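Local coordinates for GCN5-related N-acetyltransferase (Brucella abortus, PDB 7N1L), which probably transfers an acyl group, perhaps acetyl, to an amine of its substrate, as a member of the GNAT family of acyltransferases, at residues I30-L35 / E75-R80; P43-Y48 / F88-D93; R36-F41 / Y64-L69. All coordinates share one frame; numbering follows the deposited sequence.

Interaction 1 lies at the edge of the five-stranded sheet within the chain. It joins strands 28-32 and 74-81 by backbone hydrogen bonds and is partly buried. Interactions 2 and 3 are both buried and carried by side chains, with helix 38-52 in each. In interaction 2 that helix packs on strand 84-96 near the centre of the chain, through aromatic and aliphatic groups. Interaction 3 lies further out and sets the start of the helix against helix 61-69 through alanines, leucines and Phe41. The three are continuous: Phe41 meets Phe88, Leu68 meets Ile90, and Arg80 forms a salt bridge with Glu40. Interactions 2 and 3 also touch the second subunit.

Interaction 1: I30-L35 / E75-R80; sequences IALLHL and EALGAR
Leu77 lies between Ile30 and Leu32 where the first two strands of the GNAT sheet run antiparallel. Ile30 crosses Leu77 at about a right angle, with CG2 of Ile30 3.7 Å from CG of Leu77. CG1 of Ile30 lies beside the backbone N (chi1 -65°), which puts CG2 anti to that N and against Leu77; CG1 instead touches CB of Ala79. Leu32 approaches Leu77 at a slant. Its CD2 is only 3.5 Å from CD1 of Leu77, tighter than usual carbon contact. The same CD1 of Leu77 lies 3.6 Å from the backbone N of Leu32. Helix 120-129 covers this face, with Ala123 and Val127 against Ile30 and Val127 also against Leu77.

Ala31 points to the other face of the sheet. It forms a hydrogen-bonded pair with Gly78. Ala31 N donates to Gly78 O at 3.0 Å, and Gly78 N returns a bond to Ala31 O at 2.8 Å. Leu33, next in the chain after Leu32, turns its side chain toward 75-80. Its CD2 is 4.1 Å from CA of Gly78, which has no side chain to meet it. CD1 of Leu33 rests on CB of Ala76. Leu33 N gives a further bond to Ala76 O. Just beyond, one water extends the pairing: it donates to Leu33 O at 2.9 Å and accepts from Ala76 N at 3.0 Å.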
ATOM      1  N   ILE A  30       8.565  -5.234 -22.243  1.00 33.12           N
ATOM      2  CA  ILE A  30       7.901  -5.086 -20.956  1.00 35.71           C
ATOM      3  C   ILE A  30       6.422  -5.437 -21.111  1.00 32.27           C
ATOM      4  O   ILE A  30       5.734  -4.902 -21.986  1.00 32.87           O
ATOM      5  CB  ILE A  30       8.093  -3.667 -20.382  1.00 35.25           C
ATOM      6  CG1 ILE A  30       9.569  -3.427 -20.071  1.00 31.15           C
ATOM      7  CG2 ILE A  30       7.241  -3.475 -19.116  1.00 29.69           C
ATOM      8  CD1 ILE A  30       9.884  -1.976 -19.798  1.00 31.50           C
ATOM      9  N   ALA A  31       5.939  -6.331 -20.258  1.00 29.84           N
ATOM     10  CA  ALA A  31       4.560  -6.802 -20.307  1.00 30.68           C
ATOM     11  C   ALA A  31       4.156  -7.286 -18.923  1.00 28.82           C
ATOM     12  O   ALA A  31       4.995  -7.736 -18.141  1.00 27.74           O
ATOM     13  CB  ALA A  31       4.393  -7.939 -21.335  1.00 28.83           C
ATOM     14  N   LEU A  32       2.855  -7.235 -18.647  1.00 32.12           N
ATOM     15  CA  LEU A  32       2.321  -7.714 -17.376  1.00 28.32           C
ATOM     16  C   LEU A  32       2.563  -9.209 -17.217  1.00 26.97           C
ATOM     17  O   LEU A  32       2.431  -9.973 -18.169  1.00 28.39           O
ATOM     18  CB  LEU A  32       0.823  -7.443 -17.306  1.00 30.96           C
ATOM     19  CG  LEU A  32       0.370  -5.998 -17.093  1.00 35.93           C
ATOM     20  CD1 LEU A  32      -1.104  -5.921 -17.405  1.00 29.26           C
ATOM     21  CD2 LEU A  32       0.677  -5.479 -15.682  1.00 28.24           C
ATOM     22  N   LEU A  33       2.930  -9.626 -16.011  1.00 26.25           N
ATOM     23  CA  LEU A  33       3.091 -11.038 -15.689  1.00 26.95           C
ATOM     24  C   LEU A  33       1.743 -11.646 -15.284  1.00 30.42           C
ATOM     25  O   LEU A  33       0.870 -10.968 -14.740  1.00 24.75           O
ATOM     26  CB  LEU A  33       4.114 -11.231 -14.569  1.00 24.75           C
ATOM     27  CG  LEU A  33       5.548 -10.767 -14.874  1.00 30.40           C
ATOM     28  CD1 LEU A  33       6.408 -10.829 -13.598  1.00 29.65           C
ATOM     29  CD2 LEU A  33       6.168 -11.633 -15.997  1.00 26.06           C
ATOM     30  N   HIS A  34       1.552 -12.923 -15.620  1.00 30.73           N
ATOM     31  CA  HIS A  34       0.357 -13.647 -15.228  1.00 27.69           C
ATOM     32  C   HIS A  34       0.767 -14.960 -14.564  1.00 31.82           C
ATOM     33  O   HIS A  34       1.960 -15.274 -14.438  1.00 32.29           O
ATOM     34  CB  HIS A  34      -0.566 -13.862 -16.431  1.00 31.14           C
ATOM     35  CG  HIS A  34      -1.035 -12.587 -17.065  1.00 30.95           C
ATOM     36  ND1 HIS A  34      -2.099 -11.857 -16.573  1.00 32.37           N
ATOM     37  CD2 HIS A  34      -0.584 -11.909 -18.146  1.00 31.98           C
ATOM     38  CE1 HIS A  34      -2.287 -10.792 -17.331  1.00 33.03           C
ATOM     39  NE2 HIS A  34      -1.378 -10.796 -18.290  1.00 33.89           N
ATOM     40  N   LEU A  35      -0.240 -15.746 -14.147  1.00 28.41           N
ATOM     41  CA  LEU A  35       0.039 -16.962 -13.384  1.00 27.69           C
ATOM     42  C   LEU A  35       0.875 -17.953 -14.202  1.00 31.57           C
ATOM     43  O   LEU A  35       1.652 -18.746 -13.637  1.00 28.90           O
ATOM     44  CB  LEU A  35      -1.271 -17.569 -12.883  1.00 27.94           C
ATOM     45  CG  LEU A  35      -1.116 -18.785 -11.962  1.00 28.48           C
ATOM     46  CD1 LEU A  35      -0.228 -18.359 -10.830  1.00 28.19           C
ATOM     47  CD2 LEU A  35      -2.476 -19.294 -11.410  1.00 28.99           C
ATOM     48  N   GLU A  75      -0.297  -6.724  -8.885  1.00 25.22           N
ATOM     49  CA  GLU A  75       0.065  -6.958 -10.274  1.00 27.94           C
ATOM     50  C   GLU A  75       1.578  -6.806 -10.374  1.00 29.29           C
ATOM     51  O   GLU A  75       2.229  -6.210  -9.514  1.00 29.14           O
ATOM     52  CB  GLU A  75      -0.650  -5.995 -11.237  1.00 28.49           C
ATOM     53  CG  GLU A  75      -2.189  -6.025 -11.127  1.00 25.22           C
ATOM     54  CD  GLU A  75      -2.832  -4.951 -11.955  1.00 27.15           C
ATOM     55  OE1 GLU A  75      -2.732  -5.015 -13.192  1.00 27.53           O
ATOM     56  OE2 GLU A  75      -3.409  -4.004 -11.360  1.00 31.64           O
ATOM     57  N   ALA A  76       2.143  -7.397 -11.407  1.00 29.16           N
ATOM     58  CA  ALA A  76       3.576  -7.348 -11.583  1.00 28.11           C
ATOM     59  C   ALA A  76       3.849  -7.147 -13.068  1.00 31.12           C
ATOM     60  O   ALA A  76       3.271  -7.834 -13.920  1.00 28.90           O
ATOM     61  CB  ALA A  76       4.238  -8.617 -11.034  1.00 25.12           C
ATOM     62  N   LEU A  77       4.692  -6.174 -13.365  1.00 28.53           N
ATOM     63  CA  LEU A  77       5.181  -5.939 -14.712  1.00 30.49           C
ATOM     64  C   LEU A  77       6.543  -6.601 -14.860  1.00 29.67           C
ATOM     65  O   LEU A  77       7.345  -6.573 -13.929  1.00 32.28           O
ATOM     66  CB  LEU A  77       5.248  -4.436 -14.935  1.00 31.84           C
ATOM     67  CG  LEU A  77       4.924  -3.717 -16.213  1.00 34.67           C
ATOM     68  CD1 LEU A  77       3.670  -4.190 -16.860  1.00 28.95           C
ATOM     69  CD2 LEU A  77       4.670  -2.308 -15.677  1.00 29.92           C
ATOM     70  N   GLY A  78       6.759  -7.272 -15.989  1.00 30.55           N
ATOM     71  CA  GLY A  78       8.012  -7.966 -16.239  1.00 25.62           C
ATOM     72  C   GLY A  78       8.773  -7.390 -17.424  1.00 32.07           C
ATOM     73  O   GLY A  78       8.183  -6.905 -18.396  1.00 30.69           O
ATOM     74  N   ALA A  79      10.101  -7.472 -17.350  1.00 28.77           N
ATOM     75  CA  ALA A  79      10.979  -7.017 -18.415  1.00 31.59           C
ATOM     76  C   ALA A  79      11.751  -8.206 -18.964  1.00 28.84           C
ATOM     77  O   ALA A  79      12.388  -8.942 -18.205  1.00 32.18           O
ATOM     78  CB  ALA A  79      11.944  -5.940 -17.916  1.00 27.78           C
ATOM     79  N   ARG A  80      11.689  -8.399 -20.267  1.00 30.34           N
ATOM     80  CA  ARG A  80      12.400  -9.496 -20.926  1.00 39.12           C
ATOM     81  C   ARG A  80      13.475  -8.945 -21.852  1.00 36.79           C
ATOM     82  O   ARG A  80      13.266  -7.928 -22.514  1.00 38.02           O
ATOM     83  CB  ARG A  80      11.447 -10.397 -21.726  1.00 34.33           C
ATOM     84  CG  ARG A  80      10.411 -11.110 -20.866  1.00 39.48           C
ATOM     85  CD  ARG A  80       9.447 -11.974 -21.706  1.00 42.53           C
ATOM     86  NE  ARG A  80       8.632 -12.830 -20.850  1.00 38.60           N
ATOM     87  CZ  ARG A  80       9.060 -13.967 -20.323  1.00 38.22           C
ATOM     88  NH1 ARG A  80      10.272 -14.427 -20.565  1.00 42.39           N
ATOM     89  NH2 ARG A  80       8.259 -14.650 -19.514  1.00 44.82           N
TER
HETATM   90  O   HOH W   1       0.029  -8.612 -13.227  1.00 25.42           O

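Interaction 2: P43-Y48 / F88-D93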
ATOM      1  N   PRO A  43      12.723 -17.541  -9.787  1.00 30.49           N
ATOM      2  CA  PRO A  43      14.112 -17.251  -9.388  1.00 30.78           C
ATOM      3  C   PRO A  43      14.417 -15.772  -9.305  1.00 32.52           C
ATOM      4  O   PRO A  43      15.202 -15.355  -8.441  1.00 33.05           O
ATOM      5  CB  PRO A  43      14.962 -17.955 -10.465  1.00 33.67           C
ATOM      6  CG  PRO A  43      14.069 -18.063 -11.656  1.00 34.69           C
ATOM      7  CD  PRO A  43      12.664 -18.248 -11.080  1.00 30.91           C
ATOM      8  N   LEU A  44      13.796 -14.962 -10.163  1.00 31.20           N
ATOM      9  CA  LEU A  44      14.003 -13.524 -10.108  1.00 30.66           C
ATOM     10  C   LEU A  44      13.514 -12.969  -8.780  1.00 34.37           C
ATOM     11  O   LEU A  44      14.191 -12.141  -8.144  1.00 30.85           O
ATOM     12  CB  LEU A  44      13.276 -12.868 -11.279  1.00 31.58           C
ATOM     13  CG  LEU A  44      13.920 -11.635 -11.885  1.00 37.37           C
ATOM     14  CD1 LEU A  44      15.357 -11.965 -12.363  1.00 35.72           C
ATOM     15  CD2 LEU A  44      13.069 -11.136 -13.041  1.00 36.60           C
ATOM     16  N   LEU A  45      12.336 -13.422  -8.347  1.00 29.20           N
ATOM     17  CA  LEU A  45      11.822 -13.041  -7.043  1.00 31.08           C
ATOM     18  C   LEU A  45      12.707 -13.597  -5.939  1.00 33.73           C
ATOM     19  O   LEU A  45      12.941 -12.930  -4.924  1.00 34.02           O
ATOM     20  CB  LEU A  45      10.374 -13.532  -6.897  1.00 28.94           C
ATOM     21  CG  LEU A  45       9.616 -13.221  -5.590  1.00 32.70           C
ATOM     22  CD1 LEU A  45       9.405 -11.723  -5.401  1.00 30.79           C
ATOM     23  CD2 LEU A  45       8.269 -13.960  -5.521  1.00 28.49           C
ATOM     24  N   ALA A  46      13.233 -14.813  -6.117  1.00 32.15           N
ATOM     25  CA  ALA A  46      14.087 -15.369  -5.073  1.00 33.06           C
ATOM     26  C   ALA A  46      15.367 -14.551  -4.900  1.00 37.47           C
ATOM     27  O   ALA A  46      15.854 -14.393  -3.778  1.00 41.59           O
ATOM     28  CB  ALA A  46      14.404 -16.827  -5.359  1.00 30.55           C
ATOM     29  N   SER A  47      15.955 -14.060  -5.994  1.00 33.97           N
ATOM     30  CA  SER A  47      17.147 -13.232  -5.855  1.00 37.41           C
ATOM     31  C   SER A  47      16.834 -11.935  -5.113  1.00 39.66           C
ATOM     32  O   SER A  47      17.605 -11.509  -4.245  1.00 45.62           O
ATOM     33  CB  SER A  47      17.749 -12.911  -7.228  1.00 33.19           C
ATOM     34  OG  SER A  47      18.167 -14.081  -7.904  1.00 35.36           O
ATOM     35  N   TYR A  48      15.699 -11.301  -5.427  1.00 36.86           N
ATOM     36  CA  TYR A  48      15.334 -10.060  -4.750  1.00 38.07           C
ATOM     37  C   TYR A  48      15.143 -10.282  -3.261  1.00 42.74           C
ATOM     38  O   TYR A  48      15.634  -9.499  -2.442  1.00 43.30           O
ATOM     39  CB  TYR A  48      14.071  -9.481  -5.377  1.00 33.43           C
ATOM     40  CG  TYR A  48      13.478  -8.292  -4.666  1.00 30.81           C
ATOM     41  CD1 TYR A  48      14.148  -7.076  -4.596  1.00 34.63           C
ATOM     42  CD2 TYR A  48      12.230  -8.382  -4.066  1.00 33.99           C
ATOM     43  CE1 TYR A  48      13.580  -5.977  -3.931  1.00 31.68           C
ATOM     44  CE2 TYR A  48      11.665  -7.312  -3.419  1.00 31.81           C
ATOM     45  CZ  TYR A  48      12.334  -6.121  -3.341  1.00 32.75           C
ATOM     46  OH  TYR A  48      11.712  -5.078  -2.688  1.00 32.59           O
ATOM     47  N   PHE A  88      11.566  -7.000 -12.798  1.00 29.27           N
ATOM     48  CA  PHE A  88      10.140  -6.934 -12.478  1.00 28.58           C
ATOM     49  C   PHE A  88       9.850  -5.725 -11.600  1.00 30.27           C
ATOM     50  O   PHE A  88      10.748  -5.160 -10.970  1.00 28.67           O
ATOM     51  CB  PHE A  88       9.617  -8.208 -11.797  1.00 26.65           C
ATOM     52  CG  PHE A  88      10.112  -8.421 -10.388  1.00 27.11           C
ATOM     53  CD1 PHE A  88       9.457  -7.842  -9.298  1.00 27.96           C
ATOM     54  CD2 PHE A  88      11.194  -9.249 -10.138  1.00 26.68           C
ATOM     55  CE1 PHE A  88       9.888  -8.073  -8.005  1.00 24.15           C
ATOM     56  CE2 PHE A  88      11.627  -9.484  -8.849  1.00 28.22           C
ATOM     57  CZ  PHE A  88      10.965  -8.894  -7.776  1.00 27.02           C
ATOM     58  N   VAL A  89       8.576  -5.325 -11.585  1.00 28.76           N
ATOM     59  CA  VAL A  89       8.079  -4.376 -10.595  1.00 28.65           C
ATOM     60  C   VAL A  89       6.704  -4.859 -10.156  1.00 28.89           C
ATOM     61  O   VAL A  89       5.870  -5.216 -10.998  1.00 30.12           O
ATOM     62  CB  VAL A  89       8.034  -2.916 -11.109  1.00 25.35           C
ATOM     63  CG1 VAL A  89       7.147  -2.763 -12.319  1.00 27.39           C
ATOM     64  CG2 VAL A  89       7.566  -1.987 -10.002  1.00 28.18           C
ATOM     65  N   ILE A  90       6.490  -4.905  -8.838  1.00 27.80           N
ATOM     66  CA  ILE A  90       5.228  -5.301  -8.217  1.00 27.89           C
ATOM     67  C   ILE A  90       4.487  -4.044  -7.786  1.00 29.37           C
ATOM     68  O   ILE A  90       5.061  -3.186  -7.102  1.00 26.12           O
ATOM     69  CB  ILE A  90       5.475  -6.223  -7.009  1.00 29.02           C
ATOM     70  CG1 ILE A  90       6.187  -7.510  -7.445  1.00 27.96           C
ATOM     71  CG2 ILE A  90       4.154  -6.561  -6.299  1.00 26.82           C
ATOM     72  CD1 ILE A  90       6.730  -8.339  -6.266  1.00 24.70           C
ATOM     73  N   PHE A  91       3.212  -3.930  -8.170  1.00 29.69           N
ATOM     74  CA  PHE A  91       2.447  -2.726  -7.872  1.00 25.82           C
ATOM     75  C   PHE A  91       1.017  -3.058  -7.502  1.00 28.35           C
ATOM     76  O   PHE A  91       0.470  -4.085  -7.909  1.00 28.01           O
ATOM     77  CB  PHE A  91       2.436  -1.759  -9.054  1.00 27.32           C
ATOM     78  CG  PHE A  91       1.711  -2.260 -10.266  1.00 26.98           C
ATOM     79  CD1 PHE A  91       2.346  -3.117 -11.166  1.00 29.80           C
ATOM     80  CD2 PHE A  91       0.432  -1.819 -10.565  1.00 28.84           C
ATOM     81  CE1 PHE A  91       1.689  -3.553 -12.322  1.00 27.16           C
ATOM     82  CE2 PHE A  91      -0.229  -2.253 -11.710  1.00 24.09           C
ATOM     83  CZ  PHE A  91       0.404  -3.117 -12.584  1.00 27.46           C
ATOM     84  N   TYR A  92       0.393  -2.121  -6.778  1.00 27.74           N
ATOM     85  CA  TYR A  92      -0.989  -2.249  -6.352  1.00 25.47           C
ATOM     86  C   TYR A  92      -1.797  -1.117  -6.958  1.00 26.73           C
ATOM     87  O   TYR A  92      -1.353   0.030  -6.980  1.00 30.61           O
ATOM     88  CB  TYR A  92      -1.101  -2.242  -4.823  1.00 27.24           C
ATOM     89  CG  TYR A  92      -0.070  -3.148  -4.213  1.00 26.90           C
ATOM     90  CD1 TYR A  92      -0.094  -4.504  -4.459  1.00 28.91           C
ATOM     91  CD2 TYR A  92       0.874  -2.668  -3.343  1.00 28.11           C
ATOM     92  CE1 TYR A  92       0.848  -5.349  -3.940  1.00 27.68           C
ATOM     93  CE2 TYR A  92       1.812  -3.511  -2.796  1.00 31.34           C
ATOM     94  CZ  TYR A  92       1.797  -4.858  -3.110  1.00 29.51           C
ATOM     95  OH  TYR A  92       2.721  -5.736  -2.561  1.00 32.48           O
ATOM     96  N   ASP A  93      -2.964  -1.444  -7.480  1.00 25.33           N
ATOM     97  CA  ASP A  93      -3.920  -0.452  -7.969  1.00 28.90           C
ATOM     98  C   ASP A  93      -4.916  -0.250  -6.822  1.00 28.37           C
ATOM     99  O   ASP A  93      -5.807  -1.075  -6.610  1.00 30.20           O
ATOM    100  CB  ASP A  93      -4.603  -0.928  -9.250  1.00 23.18           C
ATOM    101  CG  ASP A  93      -5.542   0.130  -9.857  1.00 27.90           C
ATOM    102  OD1 ASP A  93      -5.931   1.077  -9.141  1.00 28.89           O
ATOM    103  OD2 ASP A  93      -5.959  -0.007 -11.031  1.00 27.10           O
TER
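Phe88 is met by three side chains of 43-48, on helix 38-52: Leu44, Leu45 and Tyr48. The contact is a helix packed on a sheet, in the buried interior of the GNAT fold. Helix and strand axes cross at 80°, with a closest approach of 10.5 Å, so the Phe88 ring has to span the gap. CG of Phe88 stands between the backbone N and the carbonyl carbon (chi1 70°), which brings CZ of Phe88 to Tyr48. The ring edge is directed at the face of Tyr48 in an offset T-shaped pair, with the ring centroids 5.8 Å apart and the planes at 89°. The helix backbone also takes part: Leu44 O lies in the plane of the Phe88 ring, 3.8 Å from CE2 of Phe88. Leu44 and Phe88 lie alongside, pointing opposite ways, with CD2 of each 3.9 Å apart. The Leu45 and Phe88 side chains cross at about a right angle, with Leu45 CD1 4.0 Å from CZ of Phe88.

The packing is looser beyond this cluster. CD1 of Leu45 and CD1 of Ile90 are 4.4 Å apart. On the far side of the helix, Ala46 points away from the strand and is partly exposed.

Strands 74-81 and 101-111 flank Phe88-Asp93 in the sheet. Tyr48 OH is hydrogen-bonded to His108 of strand 101-111. Leu68 of helix 61-69 and Pro97 of the second subunit pack on Ile90.

Interaction 3: R36-F41 / Y64-L69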
ATOM      1  N   ARG A  36       0.703 -17.935 -15.522  1.00 31.02           N
ATOM      2  CA  ARG A  36       1.531 -18.727 -16.430  1.00 31.67           C
ATOM      3  C   ARG A  36       3.022 -18.537 -16.149  1.00 32.38           C
ATOM      4  O   ARG A  36       3.817 -19.484 -16.262  1.00 33.45           O
ATOM      5  CB  ARG A  36       1.241 -18.274 -17.873  1.00 33.51           C
ATOM      6  CG  ARG A  36       1.956 -19.059 -18.957  1.00 36.87           C
ATOM      7  CD  ARG A  36       2.361 -18.175 -20.163  1.00 40.59           C
ATOM      8  NE  ARG A  36       1.326 -17.758 -21.106  1.00 47.05           N
ATOM      9  CZ  ARG A  36       1.046 -16.496 -21.415  1.00 46.22           C
ATOM     10  NH1 ARG A  36       1.675 -15.484 -20.837  1.00 46.33           N
ATOM     11  NH2 ARG A  36       0.130 -16.243 -22.351  1.00 48.78           N
ATOM     12  N   ASP A  37       3.411 -17.338 -15.736  1.00 31.88           N
ATOM     13  CA  ASP A  37       4.813 -16.956 -15.648  1.00 32.53           C
ATOM     14  C   ASP A  37       5.439 -17.242 -14.290  1.00 33.90           C
ATOM     15  O   ASP A  37       6.582 -16.834 -14.060  1.00 33.83           O
ATOM     16  CB  ASP A  37       4.964 -15.481 -16.012  1.00 30.33           C
ATOM     17  CG  ASP A  37       4.357 -15.160 -17.374  1.00 33.74           C
ATOM     18  OD1 ASP A  37       4.757 -15.816 -18.370  1.00 35.90           O
ATOM     19  OD2 ASP A  37       3.496 -14.250 -17.455  1.00 32.85           O
ATOM     20  N   ALA A  38       4.725 -17.925 -13.391  1.00 30.30           N
ATOM     21  CA  ALA A  38       5.209 -18.057 -12.015  1.00 34.42           C
ATOM     22  C   ALA A  38       6.574 -18.717 -11.972  1.00 35.08           C
ATOM     23  O   ALA A  38       7.457 -18.280 -11.227  1.00 30.99           O
ATOM     24  CB  ALA A  38       4.210 -18.852 -11.165  1.00 32.88           C
ATOM     25  N   HIS A  39       6.763 -19.776 -12.768  1.00 35.66           N
ATOM     26  CA  HIS A  39       8.027 -20.505 -12.754  1.00 34.36           C
ATOM     27  C   HIS A  39       9.182 -19.641 -13.250  1.00 34.70           C
ATOM     28  O   HIS A  39      10.295 -19.720 -12.715  1.00 36.57           O
ATOM     29  CB  HIS A  39       7.916 -21.781 -13.569  1.00 32.58           C
ATOM     30  CG  HIS A  39       9.133 -22.643 -13.469  1.00 37.80           C
ATOM     31  ND1 HIS A  39       9.530 -23.223 -12.283  1.00 41.70           N
ATOM     32  CD2 HIS A  39      10.008 -23.070 -14.408  1.00 35.05           C
ATOM     33  CE1 HIS A  39      10.622 -23.937 -12.485  1.00 35.66           C
ATOM     34  NE2 HIS A  39      10.924 -23.872 -13.769  1.00 38.07           N
ATOM     35  N   GLU A  40       8.948 -18.847 -14.296  1.00 33.27           N
ATOM     36  CA  GLU A  40       9.979 -17.947 -14.789  1.00 33.69           C
ATOM     37  C   GLU A  40      10.232 -16.814 -13.798  1.00 32.95           C
ATOM     38  O   GLU A  40      11.375 -16.386 -13.604  1.00 36.00           O
ATOM     39  CB  GLU A  40       9.547 -17.391 -16.146  1.00 35.90           C
ATOM     40  CG  GLU A  40      10.488 -17.744 -17.287  1.00 43.77           C
ATOM     41  CD  GLU A  40      10.191 -16.964 -18.547  1.00 42.49           C
ATOM     42  OE1 GLU A  40       9.025 -16.948 -18.983  1.00 44.34           O
ATOM     43  OE2 GLU A  40      11.132 -16.360 -19.096  1.00 48.79           O
ATOM     44  N   PHE A  41       9.175 -16.352 -13.135  1.00 31.13           N
ATOM     45  CA  PHE A  41       9.274 -15.275 -12.158  1.00 32.24           C
ATOM     46  C   PHE A  41       9.976 -15.751 -10.891  1.00 32.11           C
ATOM     47  O   PHE A  41      10.708 -14.973 -10.260  1.00 31.67           O
ATOM     48  CB  PHE A  41       7.858 -14.755 -11.881  1.00 30.72           C
ATOM     49  CG  PHE A  41       7.751 -13.670 -10.847  1.00 27.98           C
ATOM     50  CD1 PHE A  41       8.620 -12.602 -10.824  1.00 28.75           C
ATOM     51  CD2 PHE A  41       6.679 -13.666  -9.969  1.00 29.37           C
ATOM     52  CE1 PHE A  41       8.481 -11.596  -9.885  1.00 28.19           C
ATOM     53  CE2 PHE A  41       6.523 -12.661  -9.020  1.00 29.95           C
ATOM     54  CZ  PHE A  41       7.428 -11.607  -8.992  1.00 27.00           C
ATOM     55  N   TYR A  64       6.286 -18.720  -3.725  1.00 34.97           N
ATOM     56  CA  TYR A  64       6.173 -17.278  -3.566  1.00 33.82           C
ATOM     57  C   TYR A  64       5.719 -16.630  -4.861  1.00 32.74           C
ATOM     58  O   TYR A  64       4.992 -15.625  -4.837  1.00 28.48           O
ATOM     59  CB  TYR A  64       7.516 -16.678  -3.115  1.00 33.41           C
ATOM     60  CG  TYR A  64       8.013 -17.255  -1.818  1.00 35.61           C
ATOM     61  CD1 TYR A  64       7.471 -16.844  -0.598  1.00 41.42           C
ATOM     62  CD2 TYR A  64       9.002 -18.233  -1.804  1.00 41.39           C
ATOM     63  CE1 TYR A  64       7.906 -17.380   0.596  1.00 41.63           C
ATOM     64  CE2 TYR A  64       9.446 -18.776  -0.619  1.00 46.95           C
ATOM     65  CZ  TYR A  64       8.896 -18.346   0.582  1.00 48.47           C
ATOM     66  OH  TYR A  64       9.334 -18.892   1.767  1.00 56.45           O
ATOM     67  N   ALA A  65       6.179 -17.163  -6.003  1.00 28.71           N
ATOM     68  CA  ALA A  65       5.763 -16.595  -7.278  1.00 30.74           C
ATOM     69  C   ALA A  65       4.295 -16.884  -7.537  1.00 30.28           C
ATOM     70  O   ALA A  65       3.529 -15.969  -7.864  1.00 29.22           O
ATOM     71  CB  ALA A  65       6.635 -17.128  -8.423  1.00 29.10           C
ATOM     72  N   GLU A  66       3.868 -18.133  -7.308  1.00 30.40           N
ATOM     73  CA  GLU A  66       2.464 -18.501  -7.502  1.00 29.51           C
ATOM     74  C   GLU A  66       1.551 -17.769  -6.521  1.00 32.75           C
ATOM     75  O   GLU A  66       0.464 -17.318  -6.896  1.00 33.96           O
ATOM     76  CB  GLU A  66       2.291 -20.017  -7.353  1.00 29.02           C
ATOM     77  CG  GLU A  66       3.067 -20.827  -8.413  1.00 36.28           C
ATOM     78  CD  GLU A  66       2.891 -22.329  -8.324  1.00 39.79           C
ATOM     79  OE1 GLU A  66       2.077 -22.812  -7.499  1.00 42.89           O
ATOM     80  OE2 GLU A  66       3.623 -23.035  -9.058  1.00 43.26           O
ATOM     81  N   HIS A  67       1.985 -17.628  -5.267  1.00 32.68           N
ATOM     82  CA  HIS A  67       1.160 -16.966  -4.258  1.00 31.57           C
ATOM     83  C   HIS A  67       0.842 -15.530  -4.656  1.00 31.49           C
ATOM     84  O   HIS A  67      -0.317 -15.100  -4.594  1.00 30.68           O
ATOM     85  CB  HIS A  67       1.859 -17.030  -2.901  1.00 31.34           C
ATOM     86  CG  HIS A  67       0.953 -16.735  -1.752  1.00 35.23           C
ATOM     87  ND1 HIS A  67      -0.080 -17.572  -1.385  1.00 35.16           N
ATOM     88  CD2 HIS A  67       0.915 -15.688  -0.894  1.00 32.21           C
ATOM     89  CE1 HIS A  67      -0.714 -17.055  -0.346  1.00 36.07           C
ATOM     90  NE2 HIS A  67      -0.132 -15.912  -0.032  1.00 37.67           N
ATOM     91  N   LEU A  68       1.858 -14.782  -5.085  1.00 26.80           N
ATOM     92  CA  LEU A  68       1.662 -13.390  -5.470  1.00 27.99           C
ATOM     93  C   LEU A  68       0.842 -13.287  -6.747  1.00 26.69           C
ATOM     94  O   LEU A  68       0.003 -12.394  -6.895  1.00 25.47           O
ATOM     95  CB  LEU A  68       3.017 -12.699  -5.686  1.00 25.97           C
ATOM     96  CG  LEU A  68       2.886 -11.241  -6.134  1.00 26.30           C
ATOM     97  CD1 LEU A  68       2.298 -10.379  -4.969  1.00 26.95           C
ATOM     98  CD2 LEU A  68       4.189 -10.689  -6.595  1.00 31.28           C
ATOM     99  N   LEU A  69       1.125 -14.148  -7.709  1.00 27.54           N
ATOM    100  CA  LEU A  69       0.428 -14.068  -8.978  1.00 28.67           C
ATOM    101  C   LEU A  69      -1.019 -14.535  -8.885  1.00 27.61           C
ATOM    102  O   LEU A  69      -1.755 -14.362  -9.859  1.00 26.75           O
ATOM    103  CB  LEU A  69       1.186 -14.888 -10.024  1.00 27.88           C
ATOM    104  CG  LEU A  69       2.521 -14.249 -10.389  1.00 27.89           C
ATOM    105  CD1 LEU A  69       3.354 -15.181 -11.241  1.00 27.95           C
ATOM    106  CD2 LEU A  69       2.263 -12.923 -11.121  1.00 27.29           C
TER
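Ala38 and Ala65 face each other where two helices come close, with CA of Ala38 5.0 Å from CA of Ala65. The contact packs the start of helix 38-52 on helix 61-69, the two helices between strands 28-32 and 74-81 of the GNAT fold. The methyl of Ala65 lies against the Ala38 backbone, its CB 3.1 Å from Ala38 O. Around this alanine pair sit two longer side chains of helix 61-69. CG of Glu66 packs on CB of Ala38 at 3.6 Å, so the aliphatic part of the glutamate does the touching. Leu69 rests CD1 against both Ala38 and Phe41, 3.5 Å from CA of Ala38 and 3.9 Å from CD2 of Phe41. CG of Phe41 is anti to the backbone N (chi1 178°), and the ring reaches across to helix 61-69. There CD2 of Leu68 meets the edge of the ring near its plane, 3.9 Å from CE2 of Phe41. The two side chains cross at about a right angle.

The next shell holds the start of helix 38-52. Phe41 N is bonded to Asp37 O at 2.8 Å, in the first turn. Asp37 is at the N-cap position but makes no capping bond with its side chain; OD2 accepts from His34 N instead. Phe41 also packs edge-to-face with Phe88 and touches Leu33. Pro95 of the second subunit packs on Leu68.

The side-chain contacts are apolar, apart from a methyl against the Ala38 carbonyl O. The segments are held by close packing: the small alanines allow the backbones to approach, and Leu69 and Phe41 pack beside them.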